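Local coordinates for cell death abnormality protein 2 (Caenorhabditis elegans, PDB 3QWX) that serves as a CRK-family signalling adaptor, required for engulfment of cell corpses and for cell migration, including that of the gonadal distal tip cells, at residues Phe9-Phe14 with Gly47-Thr52; Val33-Phe38 with Glu55-Asn60; Thr52-Glu55 with Asn60-Cys63; Cys63-Glu68 with Arg102-Ala107; Ala94-Phe99 with Ala107-Ala112. All blocks are in the same frame, centred on the assembly; numbering follows the deposited sequence.

How the contacts relate
All five contacts lie in the SH2 domain, which precedes the first SH3 domain in the chain. Contact 1 brings the N-terminal 3-10 turn onto strand 49-54, closing a loop that takes in helix 21-29 and strand 37-42. Contact 2 crosses it, joining the turn before strand 37-42 to the loop after strand 49-54. Contact 3 ends on that same loop and shuts the hairpin of strands 49-54 and 62-69. Strand 62-69 then begins contact 4, which reaches forward to the loop 102-107. Contact 5 crosses contact 4, bridging helix 92-98 to the segment leading into strand 111-112. E55 enters contact 2 through its backbone; its carboxylate joins contact 3 to contact 4 and to A107 of contact 5.

Contact 1 (Phe9-Phe14 with Gly47-Thr52); sequences FEWRSF and GEYSLT
W11, in the 3-10 turn before strand 15-16 of the SH2 fold, meets Y49 at the start of strand 49-54 in an edge-to-face (T-shaped) aromatic pair. The indole is the edge and the phenol ring the face: the centroid of the W11 six-membered ring lies 5.3 Å from that of Y49, with the planes at 66°. A single indole carbon does the touching. W11 CH2 stands 3.8 Å from Y49 CZ, and the phenol oxygen, Y49 OH, comes within 3.7 Å of the same CH2, at the indole edge and near its plane. The first torsion of W11 (66°) sets CG between its own backbone N and carbonyl carbon, and this turns the benzo end of the indole away from the 3-10 turn toward the strand.

The turn thus lies against the central SH2 sheet, where M40 of strand 37-42 touches both rings. W11 also packs on L96 and Y49 on I92, both of helix 92-98, while Y15 forms a further edge-to-face pair with Y49. Within the turn, the backbone bond from F14 N to W11 O (2.9 Å) closes one 3-10 step. R12 folds back along the indole: its CG sits 3.6 Å above one face of the W11 ring, displaced toward the rim, and W11 CZ2 lies 3.5 Å above the centre of the R12 guanidinium. The backbone of W11 has an aromatic neighbour too, since its CA rests 3.3 Å above the plane of the F14 ring, displaced toward its rim.

Contact 2 (Val33-Phe38 with Glu55-Asn60); sequences VSIGTF and EADEGN
I35 and E55 bring their backbones to 5.1 Å, CA to CA, where a type II beta turn from S34 to T37 passes the loop that follows strand 49-54. I35 is the second residue of the turn and its side chain points at that loop, straddling the E55-A56-D57 backbone with each branch on a different part. CG2, anti to the I35 backbone N, lies 3.7 Å from E55 O. The longer branch runs on in extended form (chi2 168°), so that CD1 reaches 3.8 Å from A56 CA. The methylene of that branch, I35 CG1, passes 3.9 Å from D57 OD1, a van der Waals approach to a carboxylate oxygen.

The turn that presents I35 is fixed from within. S34 O accepts two bonds from T37, both from the same face of its carbonyl plane: one from OG1 at 2.7 Å and one from the backbone N at 3.2 Å. G36 takes the third position with a positive phi of 100°, as the third residue of a type II turn commonly does. On the loop side, the E55 CB points away from the turn. Its OE1 accepts from the backbone amides of T105, E106 and A107, while OE2 bonds Y65 OH; so many donors should favour the charged form. I35 itself also packs on A107. This is a tight turn feeding strand 37-42 of the SH2 sheet, laid beside the loop of the neighbouring hairpin, with G36 and T37 already pairing with R54.

Contact 3 (Thr52-Glu55 with Asn60-Cys63); sequences TVRE and NAVC
V53 and C63 face each other as an antiparallel hydrogen-bonded pair, gripping one another through V53 N to C63 O and C63 N to V53 O, each 2.9 Å. Next comes the non-hydrogen-bonded pair R54-V62, and beyond it E55 N gives its hydrogen to A61 O at 2.8 Å. V53 O also receives a CA-H contact from V62 CA (3.4 Å).

Between side chains, T52 CG2 meets V62 CG1 at 3.6 Å, the two side chains crossing at a slant. The other V62 methyl, CG2, touches R54 CD at 4.1 Å, the two chains lying at about a right angle. E55 OE2 lies against C63, 3.3 Å from its CB, and the same OE2 bonds Y65 OH.

The second shell fixes the polar ends. A bend at chi2 (63°) turns the R54 guanidinium so that NH1 reaches the carbonyl oxygens of L28 and E30, while NE bonds A56 O. T52 OG1 accepts from NE of R41, the arginine of the FLVR-type motif that typically binds phosphotyrosine in SH2 domains. Helix 21-29 covers the T52 and V62 face of this hairpin, whereas V53 turns to L104, L109 and F38 on the other.

Contact 4 (Cys63-Glu68 with Arg102-Ala107); sequences CHYLIE and RVLTEA
Y65, on the SH2 strand 62-69, extends its ring to the loop that follows helix 92-98, where L104 and T105 receive it. The packing is tight around the phenol. L104 CD2 stands over one face in a CH-pi contact, 4.2 Å from the Y65 ring centroid and only 3° off the ring normal. Its CB presses on the far end of the ring, 3.5 Å from Y65 CZ. At the edge, near the ring plane, T105 OG1 donates to Y65 OH at 2.6 Å. The T105 first torsion (-74°) leaves OG1 anti to its carbonyl carbon, beside the backbone N, and aims it at the phenol.

Y65 OH is thus gripped twice, because it also bonds OE2 of E55 and presumably passes its own proton to that carboxylate. The loop is drawn round by L104 N bonding A107 O (3.1 Å). L104 reaches inward as well, to L51 and V53 of strand 49-54 and to F99.

Toward solvent the contact slackens. T105 is exposed; its other neighbour on the strand is the buried C63, whose SG stays 4.4 Å from T105 CB.

Contact 5 (Ala94-Phe99 with Ala107-Ala112); sequences ALLNHF and ASLLAA
F99 O takes the backbone hydrogen of L109 N at 2.8 Å, the bond that ties the end of helix 92-98 to the returning chain. S108 crowds the same oxygen with its CB, 3.1 Å away, but the S108 hydroxyl is engaged elsewhere: OG bonds R102 O and so braces the loop between the two segments.

Beside this bond L109 wedges its side chain against the last turn of the helix. Its CG rests 4.0 Å from F99 CB, and CD1 goes deeper, to 3.8 Å from L96 CD2. That same methyl also lies 3.8 Å from L96 O, so L109 touches both the side chain and the backbone of the helix. With chi1 at -56°, L109 CG is held anti to the carbonyl carbon, which places the isobutyl group between L96 and F99.

F99 is the first residue to leave helical backbone angles, and its N makes only weak bonds to L95 O and L96 O. Its ring swings away from L109 and lies against H98, whose CD2 sits 3.6 Å above the ring centre; L104 also packs on F99. L96 continues inward to W11 and F14, and L109 to F38 and V53, so both leucines reach the aliphatic and aromatic core of the domain. Beyond L109 the chain pairs in parallel with strand 37-42 as strand 111-112, a short addition to the central sheet of the SH2 fold, which helix 92-98 flanks.

Contact 1 (Phe9-Phe14 with Gly47-Thr52)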
# COMPACT_ATOMS: atom_id res chain seq x y z
N PHE A 9 2.56 -8.92 -7.80
CA PHE A 9 3.77 -8.25 -8.27
C PHE A 9 3.69 -6.72 -8.17
O PHE A 9 4.70 -6.03 -8.10
CB PHE A 9 4.14 -8.71 -9.69
CG PHE A 9 4.55 -10.16 -9.74
CD1 PHE A 9 5.79 -10.56 -9.28
CD2 PHE A 9 3.66 -11.13 -10.18
CE1 PHE A 9 6.15 -11.91 -9.29
CE2 PHE A 9 4.02 -12.48 -10.20
CZ PHE A 9 5.26 -12.86 -9.75
N GLU A 10 2.47 -6.20 -8.12
CA GLU A 10 2.25 -4.76 -8.04
C GLU A 10 1.95 -4.27 -6.62
O GLU A 10 1.21 -3.31 -6.42
CB GLU A 10 1.14 -4.35 -9.00
CG GLU A 10 1.50 -4.60 -10.46
CD GLU A 10 2.82 -3.95 -10.85
OE1 GLU A 10 3.06 -2.78 -10.44
OE2 GLU A 10 3.62 -4.59 -11.57
N TRP A 11 2.57 -4.92 -5.64
CA TRP A 11 2.28 -4.63 -4.23
C TRP A 11 2.69 -3.23 -3.77
O TRP A 11 2.17 -2.73 -2.77
CB TRP A 11 2.92 -5.69 -3.33
CG TRP A 11 4.41 -5.70 -3.32
CD1 TRP A 11 5.23 -6.51 -4.06
CD2 TRP A 11 5.28 -4.88 -2.53
NE1 TRP A 11 6.55 -6.25 -3.78
CE2 TRP A 11 6.61 -5.24 -2.85
CE3 TRP A 11 5.07 -3.86 -1.59
CZ2 TRP A 11 7.71 -4.62 -2.26
CZ3 TRP A 11 6.17 -3.25 -1.00
CH2 TRP A 11 7.47 -3.63 -1.34
N ARG A 12 3.63 -2.61 -4.48
CA ARG A 12 4.07 -1.26 -4.13
C ARG A 12 2.94 -0.25 -4.32
O ARG A 12 2.97 0.84 -3.74
CB ARG A 12 5.34 -0.88 -4.90
CG ARG A 12 6.59 -1.64 -4.41
CD ARG A 12 7.79 -1.39 -5.31
NE ARG A 12 9.02 -2.01 -4.83
CZ ARG A 12 9.36 -3.28 -5.05
NH1 ARG A 12 8.55 -4.10 -5.72
NH2 ARG A 12 10.52 -3.75 -4.58
N SER A 13 1.93 -0.62 -5.09
CA SER A 13 0.73 0.19 -5.26
C SER A 13 -0.29 -0.01 -4.13
O SER A 13 -1.26 0.75 -4.03
CB SER A 13 0.08 -0.06 -6.62
OG SER A 13 1.00 0.18 -7.67
N PHE A 14 -0.11 -1.03 -3.29
CA PHE A 14 -0.90 -1.07 -2.05
C PHE A 14 -0.05 -0.96 -0.78
O PHE A 14 -0.42 -1.45 0.29
CB PHE A 14 -1.91 -2.21 -2.01
CG PHE A 14 -1.40 -3.54 -2.48
CD1 PHE A 14 -0.62 -4.33 -1.65
CD2 PHE A 14 -1.75 -4.03 -3.73
CE1 PHE A 14 -0.17 -5.59 -2.07
CE2 PHE A 14 -1.32 -5.29 -4.16
CZ PHE A 14 -0.52 -6.06 -3.33
N GLY A 47 13.72 -1.81 8.32
CA GLY A 47 13.83 -2.69 7.17
C GLY A 47 12.83 -3.82 7.09
O GLY A 47 13.01 -4.74 6.29
N GLU A 48 11.78 -3.77 7.91
CA GLU A 48 10.71 -4.75 7.79
C GLU A 48 9.44 -4.10 7.23
O GLU A 48 9.28 -2.88 7.26
CB GLU A 48 10.41 -5.43 9.13
CG GLU A 48 11.64 -5.97 9.88
CD GLU A 48 12.37 -7.11 9.17
OE1 GLU A 48 12.41 -7.13 7.91
OE2 GLU A 48 12.91 -7.98 9.87
N TYR A 49 8.55 -4.93 6.69
CA TYR A 49 7.23 -4.47 6.28
C TYR A 49 6.20 -5.08 7.20
O TYR A 49 6.45 -6.08 7.86
CB TYR A 49 6.92 -4.86 4.83
CG TYR A 49 7.75 -4.14 3.80
CD1 TYR A 49 7.67 -2.75 3.67
CD2 TYR A 49 8.58 -4.83 2.94
CE1 TYR A 49 8.42 -2.09 2.71
CE2 TYR A 49 9.33 -4.18 1.98
CZ TYR A 49 9.25 -2.80 1.88
OH TYR A 49 10.00 -2.15 0.92
N SER A 50 5.03 -4.47 7.24
CA SER A 50 3.91 -5.00 7.97
C SER A 50 2.76 -5.15 7.00
O SER A 50 2.51 -4.27 6.19
CB SER A 50 3.49 -4.06 9.10
OG SER A 50 4.31 -4.25 10.24
N LEU A 51 2.07 -6.28 7.11
CA LEU A 51 0.85 -6.53 6.38
C LEU A 51 -0.29 -6.39 7.39
O LEU A 51 -0.31 -7.09 8.40
CB LEU A 51 0.88 -7.97 5.82
CG LEU A 51 -0.35 -8.51 5.09
CD1 LEU A 51 -0.60 -7.77 3.78
CD2 LEU A 51 -0.17 -9.99 4.84
N THR A 52 -1.23 -5.49 7.10
CA THR A 52 -2.40 -5.27 7.96
C THR A 52 -3.69 -5.68 7.22
O THR A 52 -3.91 -5.26 6.08
CB THR A 52 -2.51 -3.77 8.43
OG1 THR A 52 -1.29 -3.38 9.07
CG2 THR A 52 -3.67 -3.58 9.40

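Contact 2 (Val33-Phe38 with Glu55-Asn60)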
# COMPACT_ATOMS: atom_id res chain seq x y z
N VAL A 33 -15.52 -1.67 5.77
CA VAL A 33 -14.40 -2.42 5.19
C VAL A 33 -14.69 -3.92 5.21
O VAL A 33 -14.98 -4.49 6.27
CB VAL A 33 -13.08 -2.13 5.95
CG1 VAL A 33 -11.95 -3.03 5.43
CG2 VAL A 33 -12.71 -0.67 5.82
N SER A 34 -14.60 -4.56 4.05
CA SER A 34 -14.94 -5.98 3.94
C SER A 34 -13.80 -6.88 4.40
O SER A 34 -12.63 -6.52 4.31
CB SER A 34 -15.36 -6.33 2.52
OG SER A 34 -14.35 -5.96 1.59
N ILE A 35 -14.14 -8.05 4.91
CA ILE A 35 -13.11 -8.99 5.33
C ILE A 35 -12.24 -9.35 4.12
O ILE A 35 -12.74 -9.51 3.02
CB ILE A 35 -13.74 -10.24 5.99
CG1 ILE A 35 -14.34 -9.85 7.35
CG2 ILE A 35 -12.69 -11.32 6.18
CD1 ILE A 35 -15.24 -10.96 7.96
N GLY A 36 -10.93 -9.44 4.33
CA GLY A 36 -10.03 -9.76 3.24
C GLY A 36 -9.34 -8.52 2.68
O GLY A 36 -8.41 -8.62 1.84
N THR A 37 -9.79 -7.35 3.11
CA THR A 37 -9.14 -6.10 2.70
C THR A 37 -7.81 -5.95 3.44
O THR A 37 -7.73 -6.23 4.64
CB THR A 37 -10.05 -4.87 2.95
OG1 THR A 37 -11.36 -5.15 2.43
CG2 THR A 37 -9.52 -3.63 2.27
N PHE A 38 -6.77 -5.54 2.74
CA PHE A 38 -5.43 -5.48 3.33
C PHE A 38 -4.59 -4.34 2.76
O PHE A 38 -4.90 -3.78 1.69
CB PHE A 38 -4.70 -6.81 3.08
CG PHE A 38 -4.31 -7.02 1.65
CD1 PHE A 38 -5.23 -7.54 0.74
CD2 PHE A 38 -3.06 -6.67 1.20
CE1 PHE A 38 -4.89 -7.72 -0.59
CE2 PHE A 38 -2.71 -6.84 -0.14
CZ PHE A 38 -3.63 -7.36 -1.03
N GLU A 55 -9.79 -9.19 9.12
CA GLU A 55 -9.97 -10.64 9.06
C GLU A 55 -11.27 -11.10 9.73
O GLU A 55 -11.68 -12.25 9.58
CB GLU A 55 -8.77 -11.36 9.68
CG GLU A 55 -7.49 -11.17 8.86
CD GLU A 55 -6.39 -12.12 9.23
OE1 GLU A 55 -6.60 -13.36 9.19
OE2 GLU A 55 -5.30 -11.64 9.57
N ALA A 56 -11.91 -10.20 10.45
CA ALA A 56 -13.16 -10.52 11.12
C ALA A 56 -14.00 -9.26 11.31
O ALA A 56 -13.47 -8.16 11.28
CB ALA A 56 -12.89 -11.20 12.46
N ASP A 57 -15.30 -9.44 11.51
CA ASP A 57 -16.16 -8.30 11.80
C ASP A 57 -16.18 -8.00 13.30
O ASP A 57 -16.01 -6.85 13.70
CB ASP A 57 -17.57 -8.54 11.24
CG ASP A 57 -17.66 -8.21 9.75
OD1 ASP A 57 -16.77 -7.47 9.25
OD2 ASP A 57 -18.60 -8.69 9.08
N GLU A 58 -16.35 -9.04 14.11
CA GLU A 58 -16.30 -8.92 15.56
C GLU A 58 -14.86 -9.15 16.00
O GLU A 58 -14.32 -10.24 15.76
CB GLU A 58 -17.18 -9.99 16.22
CG GLU A 58 -18.42 -10.36 15.42
CD GLU A 58 -19.08 -11.64 15.91
OE1 GLU A 58 -18.67 -12.15 16.97
OE2 GLU A 58 -20.00 -12.14 15.23
N GLY A 59 -14.25 -8.15 16.64
CA GLY A 59 -12.85 -8.24 17.07
C GLY A 59 -12.61 -9.61 17.63
O GLY A 59 -13.51 -10.15 18.27
N ASN A 60 -11.43 -10.21 17.43
CA ASN A 60 -10.22 -9.63 16.84
C ASN A 60 -10.32 -9.25 15.35
O ASN A 60 -10.00 -10.05 14.47
CB ASN A 60 -9.10 -10.66 17.05
CG ASN A 60 -7.77 -10.23 16.46
OD1 ASN A 60 -7.55 -9.07 16.13
ND2 ASN A 60 -6.86 -11.19 16.33

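Contact 3 (Thr52-Glu55 with Asn60-Cys63)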
# COMPACT_ATOMS: atom_id res chain seq x y z
N THR A 52 -1.23 -5.49 7.10
CA THR A 52 -2.40 -5.27 7.96
C THR A 52 -3.69 -5.68 7.22
O THR A 52 -3.91 -5.26 6.08
CB THR A 52 -2.51 -3.77 8.43
OG1 THR A 52 -1.29 -3.38 9.07
CG2 THR A 52 -3.67 -3.58 9.40
N VAL A 53 -4.51 -6.51 7.87
CA VAL A 53 -5.65 -7.17 7.24
C VAL A 53 -6.91 -7.13 8.12
O VAL A 53 -6.85 -7.36 9.32
CB VAL A 53 -5.35 -8.67 6.91
CG1 VAL A 53 -6.34 -9.22 5.89
CG2 VAL A 53 -3.94 -8.84 6.40
N ARG A 54 -8.06 -6.84 7.50
CA ARG A 54 -9.35 -6.99 8.17
C ARG A 54 -9.75 -8.46 8.01
O ARG A 54 -9.99 -8.92 6.89
CB ARG A 54 -10.39 -6.09 7.49
CG ARG A 54 -11.82 -6.25 8.00
CD ARG A 54 -11.98 -5.88 9.46
NE ARG A 54 -13.40 -5.78 9.82
CZ ARG A 54 -14.12 -4.66 9.69
NH1 ARG A 54 -13.54 -3.55 9.22
NH2 ARG A 54 -15.40 -4.63 10.03
N GLU A 55 -9.79 -9.19 9.12
CA GLU A 55 -9.97 -10.64 9.06
C GLU A 55 -11.27 -11.10 9.73
O GLU A 55 -11.68 -12.25 9.58
CB GLU A 55 -8.77 -11.36 9.68
CG GLU A 55 -7.49 -11.17 8.86
CD GLU A 55 -6.39 -12.12 9.23
OE1 GLU A 55 -6.60 -13.36 9.19
OE2 GLU A 55 -5.30 -11.64 9.57
N ASN A 60 -11.43 -10.21 17.43
CA ASN A 60 -10.22 -9.63 16.84
C ASN A 60 -10.32 -9.25 15.35
O ASN A 60 -10.00 -10.05 14.47
CB ASN A 60 -9.10 -10.66 17.05
CG ASN A 60 -7.77 -10.23 16.46
OD1 ASN A 60 -7.55 -9.07 16.13
ND2 ASN A 60 -6.86 -11.19 16.33
N ALA A 61 -10.75 -8.02 15.06
CA ALA A 61 -11.10 -7.66 13.69
C ALA A 61 -9.91 -7.43 12.76
O ALA A 61 -9.89 -7.95 11.64
CB ALA A 61 -12.02 -6.43 13.69
N VAL A 62 -8.95 -6.64 13.21
CA VAL A 62 -7.82 -6.28 12.37
C VAL A 62 -6.53 -6.91 12.90
O VAL A 62 -6.22 -6.78 14.08
CB VAL A 62 -7.69 -4.74 12.24
CG1 VAL A 62 -6.49 -4.37 11.41
CG2 VAL A 62 -8.96 -4.15 11.61
N CYS A 63 -5.80 -7.61 12.02
CA CYS A 63 -4.53 -8.24 12.38
C CYS A 63 -3.34 -7.66 11.60
O CYS A 63 -3.48 -7.23 10.46
CB CYS A 63 -4.58 -9.77 12.15
SG CYS A 63 -6.04 -10.61 12.79

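Contact 4 (Cys63-Glu68 with Arg102-Ala107)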
# COMPACT_ATOMS: atom_id res chain seq x y z
N CYS A 63 -5.80 -7.61 12.02
CA CYS A 63 -4.53 -8.24 12.38
C CYS A 63 -3.34 -7.66 11.60
O CYS A 63 -3.48 -7.23 10.46
CB CYS A 63 -4.58 -9.77 12.15
SG CYS A 63 -6.04 -10.61 12.79
N HIS A 64 -2.17 -7.68 12.24
CA HIS A 64 -0.94 -7.19 11.65
C HIS A 64 0.11 -8.31 11.61
O HIS A 64 0.23 -9.08 12.57
CB HIS A 64 -0.39 -6.03 12.48
CG HIS A 64 -1.35 -4.90 12.64
ND1 HIS A 64 -2.34 -4.90 13.61
CD2 HIS A 64 -1.48 -3.73 11.97
CE1 HIS A 64 -3.03 -3.77 13.53
NE2 HIS A 64 -2.52 -3.05 12.55
N TYR A 65 0.88 -8.37 10.53
CA TYR A 65 1.91 -9.38 10.35
C TYR A 65 3.24 -8.78 9.96
O TYR A 65 3.33 -8.01 9.01
CB TYR A 65 1.50 -10.39 9.28
CG TYR A 65 0.20 -11.04 9.64
CD1 TYR A 65 0.17 -12.19 10.41
CD2 TYR A 65 -1.00 -10.48 9.24
CE1 TYR A 65 -1.02 -12.78 10.77
CE2 TYR A 65 -2.19 -11.04 9.58
CZ TYR A 65 -2.20 -12.20 10.35
OH TYR A 65 -3.39 -12.76 10.70
N LEU A 66 4.28 -9.16 10.69
CA LEU A 66 5.62 -8.70 10.38
C LEU A 66 6.14 -9.55 9.23
O LEU A 66 6.16 -10.78 9.30
CB LEU A 66 6.51 -8.87 11.61
CG LEU A 66 7.78 -8.02 11.73
CD1 LEU A 66 8.82 -8.77 12.56
CD2 LEU A 66 8.33 -7.65 10.39
N ILE A 67 6.56 -8.89 8.15
CA ILE A 67 7.17 -9.58 7.03
C ILE A 67 8.67 -9.37 7.17
O ILE A 67 9.19 -8.28 6.91
CB ILE A 67 6.65 -9.04 5.68
CG1 ILE A 67 5.14 -9.28 5.54
CG2 ILE A 67 7.44 -9.65 4.49
CD1 ILE A 67 4.55 -8.77 4.25
N GLU A 68 9.36 -10.42 7.61
CA GLU A 68 10.78 -10.31 7.91
C GLU A 68 11.63 -10.70 6.71
O GLU A 68 11.33 -11.65 6.00
CB GLU A 68 11.15 -11.20 9.09
CG GLU A 68 10.23 -11.01 10.27
CD GLU A 68 10.59 -11.90 11.42
OE1 GLU A 68 11.70 -11.73 11.97
OE2 GLU A 68 9.77 -12.77 11.78
N ARG A 102 -5.01 -19.26 1.18
CA ARG A 102 -4.70 -19.85 2.48
C ARG A 102 -4.91 -18.70 3.46
O ARG A 102 -4.64 -17.54 3.13
CB ARG A 102 -3.23 -20.31 2.50
CG ARG A 102 -2.96 -21.68 3.12
CD ARG A 102 -3.26 -22.84 2.17
NE ARG A 102 -4.69 -23.02 1.90
CZ ARG A 102 -5.40 -24.11 2.21
NH1 ARG A 102 -6.69 -24.15 1.91
NH2 ARG A 102 -4.83 -25.15 2.80
N VAL A 103 -5.42 -18.98 4.66
CA VAL A 103 -5.65 -17.90 5.62
C VAL A 103 -4.39 -17.52 6.39
O VAL A 103 -3.48 -18.33 6.57
CB VAL A 103 -6.75 -18.22 6.66
CG1 VAL A 103 -8.10 -18.43 5.96
CG2 VAL A 103 -6.34 -19.42 7.51
N LEU A 104 -4.36 -16.27 6.84
CA LEU A 104 -3.33 -15.82 7.75
C LEU A 104 -3.72 -16.29 9.14
O LEU A 104 -3.11 -17.19 9.70
CB LEU A 104 -3.18 -14.30 7.68
CG LEU A 104 -2.60 -13.87 6.33
CD1 LEU A 104 -3.16 -12.53 5.83
CD2 LEU A 104 -1.09 -13.85 6.42
N THR A 105 -4.77 -15.69 9.68
CA THR A 105 -5.27 -16.07 11.00
C THR A 105 -6.71 -16.53 10.86
O THR A 105 -7.03 -17.70 11.10
CB THR A 105 -5.16 -14.88 12.00
OG1 THR A 105 -3.79 -14.72 12.38
CG2 THR A 105 -5.99 -15.16 13.25
N GLU A 106 -7.57 -15.62 10.42
CA GLU A 106 -8.97 -15.95 10.19
C GLU A 106 -9.40 -15.78 8.73
O GLU A 106 -10.41 -16.32 8.33
CB GLU A 106 -9.89 -15.14 11.10
CG GLU A 106 -9.75 -15.46 12.59
CD GLU A 106 -10.17 -16.88 12.93
OE1 GLU A 106 -11.03 -17.43 12.22
OE2 GLU A 106 -9.64 -17.44 13.92
N ALA A 107 -8.64 -15.01 7.95
CA ALA A 107 -9.04 -14.74 6.56
C ALA A 107 -7.88 -14.69 5.56
O ALA A 107 -6.72 -14.56 5.93
CB ALA A 107 -9.86 -13.45 6.49

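Contact 5 (Ala94-Phe99 with Ala107-Ala112)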
# COMPACT_ATOMS: atom_id res chain seq x y z
N ALA A 94 5.29 -13.76 -3.92
CA ALA A 94 5.02 -15.16 -3.62
C ALA A 94 4.25 -15.27 -2.31
O ALA A 94 3.30 -16.04 -2.20
CB ALA A 94 6.31 -15.96 -3.57
N LEU A 95 4.67 -14.49 -1.31
CA LEU A 95 4.00 -14.46 -0.01
C LEU A 95 2.55 -14.01 -0.16
O LEU A 95 1.65 -14.63 0.38
CB LEU A 95 4.74 -13.52 0.96
CG LEU A 95 4.21 -13.29 2.38
CD1 LEU A 95 5.32 -12.81 3.31
CD2 LEU A 95 3.03 -12.31 2.40
N LEU A 96 2.34 -12.92 -0.89
CA LEU A 96 1.00 -12.35 -1.07
C LEU A 96 0.09 -13.28 -1.86
O LEU A 96 -1.06 -13.46 -1.50
CB LEU A 96 1.07 -10.99 -1.79
CG LEU A 96 1.78 -9.84 -1.05
CD1 LEU A 96 1.85 -8.62 -1.94
CD2 LEU A 96 1.09 -9.51 0.26
N ASN A 97 0.61 -13.83 -2.95
CA ASN A 97 -0.14 -14.84 -3.71
C ASN A 97 -0.58 -16.00 -2.82
O ASN A 97 -1.73 -16.47 -2.90
CB ASN A 97 0.70 -15.40 -4.85
CG ASN A 97 -0.04 -16.47 -5.63
OD1 ASN A 97 -0.95 -16.17 -6.40
ND2 ASN A 97 0.35 -17.73 -5.43
N HIS A 98 0.34 -16.47 -1.99
CA HIS A 98 0.07 -17.63 -1.15
C HIS A 98 -1.16 -17.40 -0.28
O HIS A 98 -1.97 -18.31 -0.07
CB HIS A 98 1.30 -17.94 -0.28
CG HIS A 98 1.11 -19.09 0.66
ND1 HIS A 98 1.32 -20.40 0.30
CD2 HIS A 98 0.71 -19.11 1.96
CE1 HIS A 98 1.08 -21.18 1.34
NE2 HIS A 98 0.71 -20.43 2.35
N PHE A 99 -1.32 -16.19 0.22
CA PHE A 99 -2.40 -15.93 1.18
C PHE A 99 -3.71 -15.46 0.52
O PHE A 99 -4.64 -15.03 1.19
CB PHE A 99 -1.94 -15.01 2.31
CG PHE A 99 -0.99 -15.68 3.28
CD1 PHE A 99 -1.47 -16.59 4.21
CD2 PHE A 99 0.37 -15.41 3.26
CE1 PHE A 99 -0.61 -17.21 5.10
CE2 PHE A 99 1.25 -16.03 4.14
CZ PHE A 99 0.75 -16.93 5.07
N ALA A 107 -8.64 -15.01 7.95
CA ALA A 107 -9.04 -14.74 6.56
C ALA A 107 -7.88 -14.69 5.56
O ALA A 107 -6.72 -14.56 5.93
CB ALA A 107 -9.86 -13.45 6.49
N SER A 108 -8.22 -14.79 4.28
CA SER A 108 -7.26 -14.63 3.20
C SER A 108 -7.24 -13.19 2.69
O SER A 108 -8.13 -12.41 2.98
CB SER A 108 -7.61 -15.56 2.06
OG SER A 108 -7.24 -16.89 2.37
N LEU A 109 -6.21 -12.86 1.91
CA LEU A 109 -6.11 -11.58 1.22
C LEU A 109 -7.03 -11.55 0.00
O LEU A 109 -6.89 -12.37 -0.89
CB LEU A 109 -4.67 -11.37 0.76
CG LEU A 109 -3.60 -11.44 1.85
CD1 LEU A 109 -2.23 -11.12 1.25
CD2 LEU A 109 -3.93 -10.48 3.00
N LEU A 110 -7.99 -10.61 -0.04
CA LEU A 110 -8.95 -10.58 -1.14
C LEU A 110 -8.77 -9.33 -1.98
O LEU A 110 -8.75 -9.40 -3.21
CB LEU A 110 -10.39 -10.67 -0.62
CG LEU A 110 -11.49 -11.12 -1.59
CD1 LEU A 110 -12.75 -11.55 -0.85
CD2 LEU A 110 -11.83 -10.06 -2.63
N ALA A 111 -8.65 -8.19 -1.31
CA ALA A 111 -8.60 -6.91 -2.00
C ALA A 111 -7.69 -5.89 -1.31
O ALA A 111 -7.72 -5.75 -0.09
CB ALA A 111 -10.00 -6.34 -2.16
N ALA A 112 -6.89 -5.20 -2.09
CA ALA A 112 -6.05 -4.12 -1.58
C ALA A 112 -6.93 -2.95 -1.11
O ALA A 112 -7.88 -2.54 -1.80
CB ALA A 112 -5.10 -3.65 -2.67